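Local structure of 5' nucleotidase family protein (Staphylococcus aureus subsp. aureus, 4Q7F) at residues V28-P34 with M46-L50; P34-R40 with R310-D315; L49-V54 with V294-F300. The protein belongs to the 5'-nucleotidase family, pairing a calcineurin-like phosphoesterase domain that holds manganese and magnesium ions with a 5'-nucleotidase C-terminal domain. All coordinates share one frame; numbering follows the deposited sequence.

Contact 1 of 3, residues V28-P34 with M46-L50; sequences VHGYIFP and MGLLL. With MN (manganese (II) ion), chain C.
Leu48 and Leu49, the first residues of helix 48-59, turn their amides onto consecutive carbonyls of the loop 28-34. Leu48 N donates to Tyr31 O at 3.0 Å and Leu49 N to Ile32 O at 3.1 Å; the second bond is straighter (167° against 144° at the hydrogen). Leu50 N instead reaches a water that donates to Ile32 O and Met46 O, so the first three amides of the helix all have a partner. The side chain of Leu49 then traces the loop: CB lies 3.5 Å from Ile32 O, CG, swung beside its own backbone N (chi1 -75°), meets Ile32 CG2 at 3.8 Å, and CD1 stops 4.0 Å from Phe33 CD1, running alongside that residue. The other branch of Ile32 packs CD1 against Leu48 CD2 (3.8 Å). Selenomethionine Met46, bent at its last torsion, brings CE to 3.6 Å from Tyr31 CD2. A type I' turn spans Val28 to Tyr31; in it His29 binds manganese through NE2 (2.3 Å), while ND1 donates to Gln75 O. With Asp27 as co-ligand, this is the Asp-X-His metal motif of calcineurin-like phosphoesterases.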
loop_
_atom_site.group_PDB
_atom_site.type_symbol
_atom_site.label_atom_id
_atom_site.label_comp_id
_atom_site.label_asym_id
_atom_site.label_seq_id
_atom_site.Cartn_x
_atom_site.Cartn_y
_atom_site.Cartn_z
ATOM N N VAL A 28 4.009 0.113 -8.505
ATOM C CA VAL A 28 4.224 -1.099 -9.258
ATOM C C VAL A 28 4.203 -2.299 -8.314
ATOM O O VAL A 28 3.711 -3.397 -8.672
ATOM C CB VAL A 28 5.521 -1.021 -10.045
ATOM C CG1 VAL A 28 5.753 -2.333 -10.786
ATOM C CG2 VAL A 28 5.400 0.151 -11.005
ATOM N N HIS A 29 4.726 -2.057 -7.110
ATOM C CA HIS A 29 4.684 -2.998 -6.002
ATOM C C HIS A 29 5.326 -4.345 -6.248
ATOM O O HIS A 29 4.875 -5.359 -5.720
ATOM C CB HIS A 29 3.239 -3.170 -5.506
ATOM C CG HIS A 29 2.795 -2.107 -4.550
ATOM N ND1 HIS A 29 3.346 -1.974 -3.298
ATOM C CD2 HIS A 29 1.815 -1.175 -4.630
ATOM C CE1 HIS A 29 2.740 -0.994 -2.649
ATOM N NE2 HIS A 29 1.810 -0.489 -3.437
ATOM N N GLY A 30 6.356 -4.356 -7.093
ATOM C CA GLY A 30 7.087 -5.589 -7.370
ATOM C C GLY A 30 6.352 -6.525 -8.297
ATOM O O GLY A 30 6.687 -7.721 -8.352
ATOM N N TYR A 31 5.321 -6.007 -8.988
ATOM C CA TYR A 31 4.622 -6.760 -10.022
ATOM C C TYR A 31 5.339 -6.454 -11.346
ATOM O O TYR A 31 5.028 -5.495 -12.045
ATOM C CB TYR A 31 3.154 -6.402 -10.090
ATOM C CG TYR A 31 2.406 -6.950 -8.901
ATOM C CD1 TYR A 31 2.338 -6.246 -7.719
ATOM C CD2 TYR A 31 1.839 -8.213 -8.944
ATOM C CE1 TYR A 31 1.674 -6.762 -6.606
ATOM C CE2 TYR A 31 1.180 -8.744 -7.840
ATOM C CZ TYR A 31 1.113 -8.009 -6.676
ATOM O OH TYR A 31 0.478 -8.523 -5.577
ATOM N N ILE A 32 6.324 -7.283 -11.641
ATOM C CA ILE A 32 7.174 -7.148 -12.811
ATOM C C ILE A 32 6.625 -8.017 -13.948
ATOM O O ILE A 32 6.473 -7.561 -15.080
ATOM C CB ILE A 32 8.596 -7.634 -12.470
ATOM C CG1 ILE A 32 9.173 -6.847 -11.288
ATOM C CG2 ILE A 32 9.504 -7.555 -13.707
ATOM C CD1 ILE A 32 9.268 -5.364 -11.496
ATOM N N PHE A 33 6.353 -9.279 -13.636
ATOM C CA PHE A 33 5.809 -10.215 -14.600
ATOM C C PHE A 33 4.355 -9.914 -14.874
ATOM O O PHE A 33 3.740 -9.199 -14.109
ATOM C CB PHE A 33 5.997 -11.625 -14.112
ATOM C CG PHE A 33 7.440 -11.992 -13.940
ATOM C CD1 PHE A 33 8.230 -12.221 -15.039
ATOM C CD2 PHE A 33 8.005 -12.047 -12.700
ATOM C CE1 PHE A 33 9.559 -12.525 -14.896
ATOM C CE2 PHE A 33 9.343 -12.366 -12.545
ATOM C CZ PHE A 33 10.118 -12.591 -13.652
ATOM N N PRO A 34 3.804 -10.432 -15.993
ATOM C CA PRO A 34 2.391 -10.165 -16.313
ATOM C C PRO A 34 1.471 -11.135 -15.600
ATOM O O PRO A 34 0.832 -11.990 -16.253
ATOM C CB PRO A 34 2.352 -10.351 -17.823
ATOM C CG PRO A 34 3.423 -11.363 -18.082
ATOM C CD PRO A 34 4.523 -10.986 -17.157
HETATM N N MSE A 46 -0.484 -6.541 -17.450
HETATM C CA MSE A 46 -0.081 -5.806 -16.251
HETATM C C MSE A 46 1.352 -6.064 -15.981
HETATM O O MSE A 46 1.983 -6.914 -16.619
HETATM C CB MSE A 46 -0.843 -6.397 -15.026
HETATM C CG MSE A 46 -0.375 -7.845 -14.642
HETATM SE SE MSE A 46 -1.422 -8.441 -13.099
HETATM C CE MSE A 46 -0.328 -7.508 -11.748
ATOM N N GLY A 47 1.905 -5.335 -15.041
ATOM C CA GLY A 47 3.281 -5.544 -14.660
ATOM C C GLY A 47 4.217 -4.611 -15.386
ATOM O O GLY A 47 3.885 -4.093 -16.424
ATOM N N LEU A 48 5.408 -4.435 -14.812
ATOM C CA LEU A 48 6.381 -3.487 -15.299
ATOM C C LEU A 48 6.991 -3.862 -16.653
ATOM O O LEU A 48 7.274 -2.992 -17.482
ATOM C CB LEU A 48 7.482 -3.312 -14.239
ATOM C CG LEU A 48 8.482 -2.202 -14.514
ATOM C CD1 LEU A 48 7.788 -0.861 -14.416
ATOM C CD2 LEU A 48 9.675 -2.261 -13.576
ATOM N N LEU A 49 7.203 -5.141 -16.888
ATOM C CA LEU A 49 7.755 -5.545 -18.179
ATOM C C LEU A 49 6.861 -5.016 -19.307
ATOM O O LEU A 49 7.323 -4.332 -20.205
ATOM C CB LEU A 49 7.888 -7.050 -18.265
ATOM C CG LEU A 49 9.055 -7.608 -17.456
ATOM C CD1 LEU A 49 9.006 -9.125 -17.524
ATOM C CD2 LEU A 49 10.393 -7.084 -17.986
ATOM N N LEU A 50 5.566 -5.284 -19.207
ATOM C CA LEU A 50 4.631 -4.897 -20.233
ATOM C C LEU A 50 4.369 -3.397 -20.223
ATOM O O LEU A 50 4.328 -2.769 -21.282
ATOM C CB LEU A 50 3.343 -5.706 -20.097
ATOM C CG LEU A 50 2.313 -5.609 -21.185
ATOM C CD1 LEU A 50 2.920 -6.034 -22.515
ATOM C CD2 LEU A 50 1.144 -6.510 -20.804
HETATM MN MN MN C . 0.982 1.550 -2.925
HETATM O O HOH W 1 4.670 -7.381 -17.239
HETATM O O HOH W 2 0.006 2.703 -1.239
HETATM O O HOH W 3 0.098 0.161 -1.123
#

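Contact 2 of 3, residues P34-R40 with R310-D315; sequences PTDFTSR and RKQLED
Arg40 meets Asp315 end-on, both terminal nitrogens converging on one oxygen: NH1 is 2.7 Å and NH2 3.0 Å from Asp315 OD1. The oxygen lies close to the guanidinium plane, and the two flat groups are nearly coplanar (22°). An extended chain carries the Arg40 guanidinium across the helix, where Glu314 CB rests 3.4 Å above one of its faces. In the reverse direction Arg310 NH2 donates to Arg40 O (3.1 Å), though the donor is tilted 33° from the carbonyl plane. Thr35 CG2 sits over the centre of the Arg310 guanidinium, 3.7 Å above it. Nearby, Phe37 CE1 packs on Leu313 CD2 at 3.4 Å.

A second shell fixes these groups. Arg310 NE is held by the anti lone pair of Glu314 OE2 (2.9 Å), and Lys311 NZ by the syn lone pair of Asp315 OD2 (2.8 Å). One water accepts from Thr35 OG1 and donates to Ser39 O and Glu314 OE2; Thr35 OG1 in turn accepts from Phe37 N in an ST turn. Farther out, Arg378 pairs with Glu314 OE1 and Asp318 with Arg40 NH2. Each cation is thus set against a carboxylate, in two groups; Glu314, between Arg310 and Arg378, and Asp315, between Arg40 and Lys311, are each probably kept ionised.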
loop_
_atom_site.group_PDB
_atom_site.type_symbol
_atom_site.label_atom_id
_atom_site.label_comp_id
_atom_site.label_asym_id
_atom_site.label_seq_id
_atom_site.Cartn_x
_atom_site.Cartn_y
_atom_site.Cartn_z
ATOM N N PRO A 34 3.804 -10.432 -15.993
ATOM C CA PRO A 34 2.391 -10.165 -16.313
ATOM C C PRO A 34 1.471 -11.135 -15.600
ATOM O O PRO A 34 0.832 -11.990 -16.253
ATOM C CB PRO A 34 2.352 -10.351 -17.823
ATOM C CG PRO A 34 3.423 -11.363 -18.082
ATOM C CD PRO A 34 4.523 -10.986 -17.157
ATOM N N THR A 35 1.437 -11.022 -14.265
ATOM C CA THR A 35 0.628 -11.899 -13.416
ATOM C C THR A 35 0.411 -11.328 -12.026
ATOM O O THR A 35 1.260 -10.595 -11.513
ATOM C CB THR A 35 1.301 -13.279 -13.255
ATOM O OG1 THR A 35 0.511 -14.120 -12.406
ATOM C CG2 THR A 35 2.704 -13.133 -12.656
ATOM N N ASP A 36 -0.718 -11.694 -11.407
ATOM C CA ASP A 36 -1.018 -11.313 -10.028
ATOM C C ASP A 36 -0.772 -12.533 -9.102
ATOM O O ASP A 36 -1.060 -12.494 -7.907
ATOM C CB ASP A 36 -2.453 -10.782 -9.883
ATOM C CG ASP A 36 -3.512 -11.793 -10.248
ATOM O OD1 ASP A 36 -3.232 -13.004 -10.389
ATOM O OD2 ASP A 36 -4.670 -11.365 -10.383
ATOM N N PHE A 37 -0.257 -13.612 -9.697
ATOM C CA PHE A 37 0.111 -14.866 -8.995
ATOM C C PHE A 37 -1.043 -15.682 -8.393
ATOM O O PHE A 37 -0.815 -16.619 -7.625
ATOM C CB PHE A 37 1.192 -14.602 -7.954
ATOM C CG PHE A 37 2.429 -13.977 -8.519
ATOM C CD1 PHE A 37 3.388 -14.760 -9.161
ATOM C CD2 PHE A 37 2.632 -12.611 -8.426
ATOM C CE1 PHE A 37 4.521 -14.183 -9.706
ATOM C CE2 PHE A 37 3.770 -12.031 -8.958
ATOM C CZ PHE A 37 4.720 -12.822 -9.587
ATOM N N THR A 38 -2.274 -15.383 -8.767
ATOM C CA THR A 38 -3.398 -16.165 -8.266
ATOM C C THR A 38 -3.253 -17.637 -8.703
ATOM O O THR A 38 -3.720 -18.540 -8.020
ATOM C CB THR A 38 -4.756 -15.563 -8.666
ATOM O OG1 THR A 38 -4.789 -15.326 -10.059
ATOM C CG2 THR A 38 -4.963 -14.236 -7.968
ATOM N N SER A 39 -2.560 -17.876 -9.814
ATOM C CA SER A 39 -2.273 -19.249 -10.267
ATOM C C SER A 39 -0.976 -19.219 -11.077
ATOM O O SER A 39 -0.617 -18.197 -11.633
ATOM C CB SER A 39 -3.445 -19.867 -11.062
ATOM O OG SER A 39 -3.704 -19.184 -12.285
ATOM N N ARG A 40 -0.283 -20.352 -11.113
ATOM C CA ARG A 40 1.018 -20.475 -11.773
ATOM C C ARG A 40 1.141 -19.956 -13.187
ATOM O O ARG A 40 2.098 -19.240 -13.500
ATOM C CB ARG A 40 1.460 -21.936 -11.759
ATOM C CG ARG A 40 2.808 -22.169 -12.420
ATOM C CD ARG A 40 3.231 -23.622 -12.384
ATOM N NE ARG A 40 4.586 -23.722 -12.906
ATOM C CZ ARG A 40 5.700 -23.792 -12.171
ATOM N NH1 ARG A 40 6.870 -23.850 -12.787
ATOM N NH2 ARG A 40 5.666 -23.820 -10.836
ATOM N N ARG A 310 11.013 -16.214 -13.383
ATOM C CA ARG A 310 9.578 -16.442 -13.161
ATOM C C ARG A 310 9.347 -17.909 -12.748
ATOM O O ARG A 310 8.593 -18.183 -11.835
ATOM C CB ARG A 310 8.791 -16.110 -14.441
ATOM C CG ARG A 310 7.338 -16.598 -14.549
ATOM C CD ARG A 310 6.341 -15.665 -13.932
ATOM N NE ARG A 310 4.976 -16.197 -13.896
ATOM C CZ ARG A 310 3.974 -15.894 -14.731
ATOM N NH1 ARG A 310 4.133 -15.044 -15.732
ATOM N NH2 ARG A 310 2.774 -16.447 -14.536
ATOM N N LYS A 311 9.987 -18.843 -13.436
ATOM C CA LYS A 311 9.821 -20.280 -13.116
ATOM C C LYS A 311 10.277 -20.613 -11.699
ATOM O O LYS A 311 9.591 -21.349 -10.983
ATOM C CB LYS A 311 10.582 -21.175 -14.108
ATOM C CG LYS A 311 10.415 -22.669 -13.842
ATOM C CD LYS A 311 11.328 -23.483 -14.741
ATOM C CE LYS A 311 11.080 -24.981 -14.597
ATOM N NZ LYS A 311 11.281 -25.508 -13.221
ATOM N N GLN A 312 11.455 -20.113 -11.320
ATOM C CA GLN A 312 11.979 -20.313 -9.964
ATOM C C GLN A 312 10.976 -19.764 -8.961
ATOM O O GLN A 312 10.686 -20.387 -7.940
ATOM C CB GLN A 312 13.309 -19.598 -9.795
ATOM C CG GLN A 312 14.473 -20.289 -10.503
ATOM C CD GLN A 312 15.726 -19.443 -10.492
ATOM O OE1 GLN A 312 15.665 -18.214 -10.634
ATOM N NE2 GLN A 312 16.878 -20.091 -10.365
ATOM N N LEU A 313 10.440 -18.597 -9.276
ATOM C CA LEU A 313 9.471 -17.953 -8.424
ATOM C C LEU A 313 8.221 -18.820 -8.295
ATOM O O LEU A 313 7.771 -19.100 -7.184
ATOM C CB LEU A 313 9.123 -16.570 -8.990
ATOM C CG LEU A 313 7.987 -15.829 -8.284
ATOM C CD1 LEU A 313 8.222 -15.744 -6.783
ATOM C CD2 LEU A 313 7.855 -14.438 -8.900
ATOM N N GLU A 314 7.668 -19.263 -9.424
ATOM C CA GLU A 314 6.465 -20.120 -9.380
ATOM C C GLU A 314 6.757 -21.425 -8.638
ATOM O O GLU A 314 5.939 -21.907 -7.844
ATOM C CB GLU A 314 5.940 -20.395 -10.791
ATOM C CG GLU A 314 5.482 -19.146 -11.553
ATOM C CD GLU A 314 4.294 -18.439 -10.944
ATOM O OE1 GLU A 314 3.599 -18.989 -10.017
ATOM O OE2 GLU A 314 4.033 -17.304 -11.419
ATOM N N ASP A 315 7.928 -22.009 -8.890
ATOM C CA ASP A 315 8.296 -23.247 -8.201
ATOM C C ASP A 315 8.247 -23.045 -6.669
ATOM O O ASP A 315 7.684 -23.859 -5.949
ATOM C CB ASP A 315 9.667 -23.742 -8.653
ATOM C CG ASP A 315 9.659 -24.290 -10.089
ATOM O OD1 ASP A 315 8.578 -24.416 -10.724
ATOM O OD2 ASP A 315 10.745 -24.607 -10.596
HETATM O O HOH W 4 1.507 -16.332 -11.511
#

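Contact 3 of 3, residues L49-V54 with V294-F300; sequences LLANHV and VIDDSTF
Leu49 opens the helical side of the contact at the rim of the Phe300 ring: its CB lies in the ring plane, 3.9 Å from Phe300 CZ. The next residue, Leu50, takes a ring face instead. Its CD1 stands 3.6 Å from the centroid of the Phe300 ring and only 11° off the normal, a CH-pi contact over the centre. The same methyl borders Ile295 O, a carbonyl oxygen buried here with no polar partner in the model. Leu50 CG slides past Val294 CG1 at 3.6 Å, and Ala51 CB takes up the second branch of that valine, CG2, at 3.8 Å; Val271 of strand 270-278 touches both Ala51 and Val294.

One turn after Leu49, His53 reaches across to the loop with CG anti to its backbone N (chi1 175°). Phe300 CB lies over one face of the imidazole, 3.9 Å from its centroid, whereas the two rings meet obliquely (planes at 54°). At the imidazole edge, His53 NE2 donates to the syn lone pair of Asp297 OD2 at 2.9 Å; a second, weak bond goes to Asp297 OD1. Val54, the last residue of the segment, sets CG2 against the Val294-Ile295 backbone.

Asp297 is itself held in place. OD1 accepts from Thr299 N and Phe300 N (2.9 Å each), forming an Asx turn and Asx motif on a type I turn, and Gln57 NE2 donates to OD2. A carboxylate positioned in this way would be expected to polarise the N-H of His53 and stabilise a positive charge on the imidazole.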
loop_
_atom_site.group_PDB
_atom_site.type_symbol
_atom_site.label_atom_id
_atom_site.label_comp_id
_atom_site.label_asym_id
_atom_site.label_seq_id
_atom_site.Cartn_x
_atom_site.Cartn_y
_atom_site.Cartn_z
ATOM N N LEU A 49 7.203 -5.141 -16.888
ATOM C CA LEU A 49 7.755 -5.545 -18.179
ATOM C C LEU A 49 6.861 -5.016 -19.307
ATOM O O LEU A 49 7.323 -4.332 -20.205
ATOM C CB LEU A 49 7.888 -7.050 -18.265
ATOM C CG LEU A 49 9.055 -7.608 -17.456
ATOM C CD1 LEU A 49 9.006 -9.125 -17.524
ATOM C CD2 LEU A 49 10.393 -7.084 -17.986
ATOM N N LEU A 50 5.566 -5.284 -19.207
ATOM C CA LEU A 50 4.631 -4.897 -20.233
ATOM C C LEU A 50 4.369 -3.397 -20.223
ATOM O O LEU A 50 4.328 -2.769 -21.282
ATOM C CB LEU A 50 3.343 -5.706 -20.097
ATOM C CG LEU A 50 2.313 -5.609 -21.185
ATOM C CD1 LEU A 50 2.920 -6.034 -22.515
ATOM C CD2 LEU A 50 1.144 -6.510 -20.804
ATOM N N ALA A 51 4.239 -2.808 -19.038
ATOM C CA ALA A 51 4.030 -1.365 -18.969
ATOM C C ALA A 51 5.213 -0.635 -19.597
ATOM O O ALA A 51 5.033 0.326 -20.318
ATOM C CB ALA A 51 3.837 -0.918 -17.544
ATOM N N ASN A 52 6.427 -1.123 -19.353
ATOM C CA ASN A 52 7.603 -0.486 -19.912
ATOM C C ASN A 52 7.641 -0.650 -21.435
ATOM O O ASN A 52 8.076 0.257 -22.150
ATOM C CB ASN A 52 8.892 -1.033 -19.283
ATOM C CG ASN A 52 10.117 -0.297 -19.748
ATOM O OD1 ASN A 52 10.300 0.894 -19.449
ATOM N ND2 ASN A 52 11.000 -1.005 -20.411
ATOM N N HIS A 53 7.255 -1.830 -21.922
ATOM C CA HIS A 53 7.154 -2.087 -23.352
ATOM C C HIS A 53 6.198 -1.047 -24.000
ATOM O O HIS A 53 6.466 -0.531 -25.075
ATOM C CB HIS A 53 6.666 -3.519 -23.569
ATOM C CG HIS A 53 6.398 -3.879 -24.987
ATOM N ND1 HIS A 53 7.400 -4.066 -25.913
ATOM C CD2 HIS A 53 5.235 -4.156 -25.627
ATOM C CE1 HIS A 53 6.871 -4.423 -27.062
ATOM N NE2 HIS A 53 5.559 -4.490 -26.915
ATOM N N VAL A 54 5.130 -0.705 -23.303
ATOM C CA VAL A 54 4.169 0.281 -23.805
ATOM C C VAL A 54 4.800 1.667 -23.895
ATOM O O VAL A 54 4.543 2.412 -24.840
ATOM C CB VAL A 54 2.919 0.333 -22.909
ATOM C CG1 VAL A 54 2.087 1.577 -23.192
ATOM C CG2 VAL A 54 2.081 -0.922 -23.109
ATOM N N VAL A 294 -2.296 -0.443 -20.427
ATOM C CA VAL A 294 -1.235 -1.414 -20.654
ATOM C C VAL A 294 -1.888 -2.634 -21.310
ATOM O O VAL A 294 -2.759 -3.266 -20.721
ATOM C CB VAL A 294 -0.487 -1.779 -19.378
ATOM C CG1 VAL A 294 0.436 -2.966 -19.618
ATOM C CG2 VAL A 294 0.306 -0.569 -18.884
ATOM N N ILE A 295 -1.463 -2.950 -22.525
ATOM C CA ILE A 295 -2.049 -4.049 -23.278
ATOM C C ILE A 295 -0.991 -4.977 -23.839
ATOM O O ILE A 295 0.163 -4.608 -23.987
ATOM C CB ILE A 295 -2.925 -3.532 -24.456
ATOM C CG1 ILE A 295 -2.080 -2.710 -25.448
ATOM C CG2 ILE A 295 -4.098 -2.713 -23.929
ATOM C CD1 ILE A 295 -2.871 -2.084 -26.570
ATOM N N ASP A 296 -1.399 -6.206 -24.117
ATOM C CA ASP A 296 -0.513 -7.198 -24.715
ATOM C C ASP A 296 -0.450 -6.858 -26.191
ATOM O O ASP A 296 -1.352 -6.204 -26.726
ATOM C CB ASP A 296 -1.106 -8.596 -24.503
ATOM C CG ASP A 296 -0.249 -9.702 -25.069
ATOM O OD1 ASP A 296 0.982 -9.658 -24.933
ATOM O OD2 ASP A 296 -0.835 -10.630 -25.662
ATOM N N ASP A 297 0.632 -7.239 -26.851
ATOM C CA ASP A 297 0.731 -7.036 -28.284
ATOM C C ASP A 297 1.653 -8.117 -28.808
ATOM O O ASP A 297 2.306 -8.816 -28.038
ATOM C CB ASP A 297 1.155 -5.596 -28.675
ATOM C CG ASP A 297 2.589 -5.269 -28.297
ATOM O OD1 ASP A 297 3.418 -6.184 -28.228
ATOM O OD2 ASP A 297 2.894 -4.082 -28.104
ATOM N N SER A 298 1.705 -8.261 -30.114
ATOM C CA SER A 298 2.477 -9.342 -30.690
ATOM C C SER A 298 3.979 -9.126 -30.718
ATOM O O SER A 298 4.702 -10.039 -31.096
ATOM C CB SER A 298 1.937 -9.665 -32.072
ATOM O OG SER A 298 0.553 -9.986 -31.973
ATOM N N THR A 299 4.465 -7.952 -30.308
ATOM C CA THR A 299 5.921 -7.716 -30.310
ATOM C C THR A 299 6.548 -7.898 -28.948
ATOM O O THR A 299 7.756 -7.951 -28.834
ATOM C CB THR A 299 6.298 -6.306 -30.778
ATOM O OG1 THR A 299 5.773 -5.346 -29.865
ATOM C CG2 THR A 299 5.784 -6.038 -32.174
ATOM N N PHE A 300 5.722 -7.968 -27.911
ATOM C CA PHE A 300 6.210 -8.121 -26.569
ATOM C C PHE A 300 6.775 -9.509 -26.338
ATOM O O PHE A 300 6.117 -10.502 -26.597
ATOM C CB PHE A 300 5.066 -7.872 -25.579
ATOM C CG PHE A 300 5.435 -8.108 -24.146
ATOM C CD1 PHE A 300 6.349 -7.268 -23.502
ATOM C CD2 PHE A 300 4.819 -9.123 -23.409
ATOM C CE1 PHE A 300 6.669 -7.463 -22.173
ATOM C CE2 PHE A 300 5.132 -9.317 -22.078
ATOM C CZ PHE A 300 6.067 -8.487 -21.459
#

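From the N terminus, the chain leaves strand 19-25 into the loop 28-34, and contact 1 closes a short loop, with 11 residues between its segments, by bringing 28-34 onto the start of helix 48-59. Contact 2 departs from inside this loop, sharing Pro34, and spans some 270 residues to helix 304-317, so it crosses contact 1. Contact 3 starts where contact 1 ends, with Leu49 and Leu50 in common, and reaches forward to the loop after strand 284-293; it nests within the long loop closed by contact 2. Phe33 packing on Arg310 joins contacts 1 and 2 directly. Together the three tie the metal-site loop and helix 48-59 to residues 294-315.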